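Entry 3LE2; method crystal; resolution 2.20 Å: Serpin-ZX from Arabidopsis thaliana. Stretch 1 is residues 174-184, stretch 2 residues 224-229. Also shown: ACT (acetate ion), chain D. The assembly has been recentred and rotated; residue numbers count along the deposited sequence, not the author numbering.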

# COMPACT_ATOMS: atom_id res chain seq x y z
N TYR A 174 5.48 -7.44 0.11
CA TYR A 174 6.69 -7.10 -0.64
C TYR A 174 6.35 -7.02 -2.13
O TYR A 174 5.63 -7.86 -2.67
CB TYR A 174 7.81 -8.12 -0.38
CG TYR A 174 9.05 -7.91 -1.23
CD1 TYR A 174 10.09 -7.11 -0.78
CD2 TYR A 174 9.19 -8.53 -2.48
CE1 TYR A 174 11.25 -6.91 -1.54
CE2 TYR A 174 10.35 -8.34 -3.26
CZ TYR A 174 11.37 -7.52 -2.77
OH TYR A 174 12.52 -7.31 -3.50
N PHE A 175 6.88 -6.00 -2.78
CA PHE A 175 6.69 -5.82 -4.21
C PHE A 175 8.00 -5.34 -4.79
O PHE A 175 8.67 -4.47 -4.22
CB PHE A 175 5.57 -4.80 -4.47
CG PHE A 175 5.44 -4.33 -5.92
CD1 PHE A 175 4.49 -4.88 -6.76
CD2 PHE A 175 6.21 -3.29 -6.41
CE1 PHE A 175 4.34 -4.43 -8.06
CE2 PHE A 175 6.06 -2.83 -7.71
CZ PHE A 175 5.13 -3.41 -8.54
N LYS A 176 8.39 -5.92 -5.92
CA LYS A 176 9.52 -5.40 -6.67
C LYS A 176 9.24 -5.61 -8.14
O LYS A 176 8.97 -6.73 -8.57
CB LYS A 176 10.83 -6.07 -6.28
CG LYS A 176 12.02 -5.57 -7.09
CD LYS A 176 13.33 -5.99 -6.47
CE LYS A 176 14.52 -5.50 -7.28
NZ LYS A 176 15.81 -5.96 -6.66
N GLY A 177 9.29 -4.53 -8.90
CA GLY A 177 8.99 -4.60 -10.32
C GLY A 177 10.06 -3.94 -11.16
O GLY A 177 10.74 -3.02 -10.71
N THR A 178 10.19 -4.42 -12.39
CA THR A 178 11.05 -3.81 -13.39
C THR A 178 10.21 -2.86 -14.24
O THR A 178 9.10 -3.21 -14.64
CB THR A 178 11.63 -4.89 -14.32
OG1 THR A 178 12.52 -5.74 -13.58
CG2 THR A 178 12.40 -4.26 -15.45
N TRP A 179 10.73 -1.66 -14.50
CA TRP A 179 10.04 -0.68 -15.35
C TRP A 179 9.89 -1.21 -16.77
O TRP A 179 10.73 -1.97 -17.26
CB TRP A 179 10.80 0.65 -15.42
CG TRP A 179 11.01 1.36 -14.11
CD1 TRP A 179 12.20 1.78 -13.59
CD2 TRP A 179 10.00 1.75 -13.16
NE1 TRP A 179 12.00 2.41 -12.38
CE2 TRP A 179 10.66 2.40 -12.10
CE3 TRP A 179 8.61 1.62 -13.11
CZ2 TRP A 179 9.97 2.90 -10.99
CZ3 TRP A 179 7.93 2.12 -12.01
CH2 TRP A 179 8.61 2.75 -10.97
N ASN A 180 8.81 -0.79 -17.42
CA ASN A 180 8.62 -1.02 -18.86
C ASN A 180 9.69 -0.28 -19.69
O ASN A 180 10.08 -0.74 -20.76
CB ASN A 180 7.23 -0.56 -19.26
CG ASN A 180 6.71 -1.29 -20.48
OD1 ASN A 180 7.10 -2.43 -20.75
ND2 ASN A 180 5.82 -0.64 -21.22
N GLU A 181 10.16 0.85 -19.19
CA GLU A 181 11.22 1.62 -19.82
C GLU A 181 12.34 1.89 -18.82
O GLU A 181 12.17 2.69 -17.91
CB GLU A 181 10.69 2.96 -20.29
CG GLU A 181 9.66 2.88 -21.41
CD GLU A 181 10.31 2.78 -22.77
OE1 GLU A 181 11.53 3.07 -22.88
OE2 GLU A 181 9.59 2.42 -23.73
N LYS A 182 13.49 1.26 -19.00
CA LYS A 182 14.61 1.52 -18.10
C LYS A 182 15.05 2.98 -18.20
O LYS A 182 14.78 3.66 -19.20
CB LYS A 182 15.78 0.59 -18.41
CG LYS A 182 16.41 0.78 -19.80
CD LYS A 182 17.31 -0.40 -20.15
CE LYS A 182 17.90 -0.29 -21.54
NZ LYS A 182 18.62 -1.53 -21.93
N PHE A 183 15.71 3.46 -17.16
CA PHE A 183 16.41 4.74 -17.21
C PHE A 183 17.87 4.42 -17.50
O PHE A 183 18.35 3.36 -17.11
CB PHE A 183 16.33 5.46 -15.87
CG PHE A 183 14.95 5.87 -15.48
CD1 PHE A 183 14.55 7.19 -15.62
CD2 PHE A 183 14.06 4.94 -14.98
CE1 PHE A 183 13.27 7.57 -15.27
CE2 PHE A 183 12.78 5.32 -14.63
CZ PHE A 183 12.39 6.63 -14.77
N ASP A 184 18.56 5.34 -18.17
CA ASP A 184 19.99 5.16 -18.43
C ASP A 184 20.76 5.57 -17.18
O ASP A 184 20.85 6.76 -16.84
CB ASP A 184 20.43 5.99 -19.65
CG ASP A 184 21.84 5.62 -20.11
OD1 ASP A 184 22.68 5.25 -19.27
OD2 ASP A 184 22.11 5.72 -21.33
N GLY A 224 3.02 8.91 -14.44
CA GLY A 224 2.79 7.48 -14.34
C GLY A 224 3.97 6.72 -14.91
O GLY A 224 4.45 7.06 -15.99
N LEU A 225 4.47 5.73 -14.17
CA LEU A 225 5.54 4.84 -14.66
C LEU A 225 5.10 3.38 -14.62
O LEU A 225 5.14 2.76 -13.56
CB LEU A 225 6.83 4.98 -13.82
CG LEU A 225 7.62 6.29 -13.84
CD1 LEU A 225 8.79 6.19 -12.90
CD2 LEU A 225 8.12 6.64 -15.22
N PRO A 226 4.68 2.84 -15.77
CA PRO A 226 4.23 1.44 -15.88
C PRO A 226 5.35 0.43 -15.61
O PRO A 226 6.50 0.65 -16.01
CB PRO A 226 3.80 1.31 -17.35
CG PRO A 226 3.89 2.66 -17.94
CD PRO A 226 4.78 3.50 -17.08
N TYR A 227 4.99 -0.68 -14.97
CA TYR A 227 5.89 -1.80 -14.73
C TYR A 227 5.78 -2.82 -15.85
O TYR A 227 4.69 -3.08 -16.36
CB TYR A 227 5.57 -2.50 -13.39
CG TYR A 227 5.92 -1.69 -12.17
CD1 TYR A 227 7.24 -1.55 -11.77
CD2 TYR A 227 4.93 -1.07 -11.41
CE1 TYR A 227 7.57 -0.80 -10.67
CE2 TYR A 227 5.25 -0.31 -10.30
CZ TYR A 227 6.58 -0.18 -9.93
OH TYR A 227 6.94 0.55 -8.83
N LEU A 228 6.93 -3.39 -16.23
CA LEU A 228 7.00 -4.51 -17.15
C LEU A 228 5.99 -5.60 -16.79
O LEU A 228 5.83 -5.96 -15.63
CB LEU A 228 8.41 -5.11 -17.12
CG LEU A 228 8.59 -6.32 -18.04
CD1 LEU A 228 8.45 -5.91 -19.53
CD2 LEU A 228 9.91 -7.02 -17.77
N GLN A 229 5.33 -6.14 -17.81
CA GLN A 229 4.21 -7.04 -17.60
C GLN A 229 4.56 -8.50 -17.88
O GLN A 229 4.14 -9.40 -17.14
CB GLN A 229 3.08 -6.62 -18.53
CG GLN A 229 1.69 -6.75 -17.97
CD GLN A 229 0.68 -6.07 -18.86
OE1 GLN A 229 1.03 -5.21 -19.67
NE2 GLN A 229 -0.58 -6.45 -18.74
C ACT D . 10.50 -8.44 -11.15
O ACT D . 9.96 -7.55 -11.85
OXT ACT D . 11.32 -8.06 -10.26
CH3 ACT D . 10.19 -9.90 -11.35
O HOH W 1 7.91 -6.31 -13.58
O HOH W 2 5.12 -4.60 -20.18
O HOH W 3 8.04 2.40 -17.37

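Two backbone hydrogen bonds join the stretches where Trp179 and Tyr227 form a single β bridge. Leu228 N donates to Thr178 O at 2.7 Å, and Asn180 N donates almost linearly to Pro226 O at 3.1 Å. Proline lacks an amide proton, but its carbonyl remains free to accept. Waters extend this link: water 3 accepts from Glu181 N (3.2 Å) and donates to Pro226 O (2.7 Å), while water 2 connects Asn180 OD1 (3.0 Å) with Gln229 N (2.8 Å), a role suited to the amide side chain of the partly exposed Asn180, whose OD1 accepts from the water.

Beside this polar seam lies an aromatic cluster centred on the buried Tyr227. Its CA-to-CB bond points away from the first stretch, yet its ring returns to lie between two others. Phe175 presents its edge to one face, with CE2 3.5 Å from Tyr227 CZ; against the opposite face, Trp179 lies nearly parallel but slid apart, with CZ3 3.2 Å from Tyr227 CE1. Gly177 leaves room for this ring, since a CB there would sit 2.7 Å from Tyr227 CD1. Leu225 continues the packing: its CD1 sits over the six-membered ring of Trp179, 4.1 Å from the centroid, and also meets the edge of Phe183, 4.1 Å from CZ.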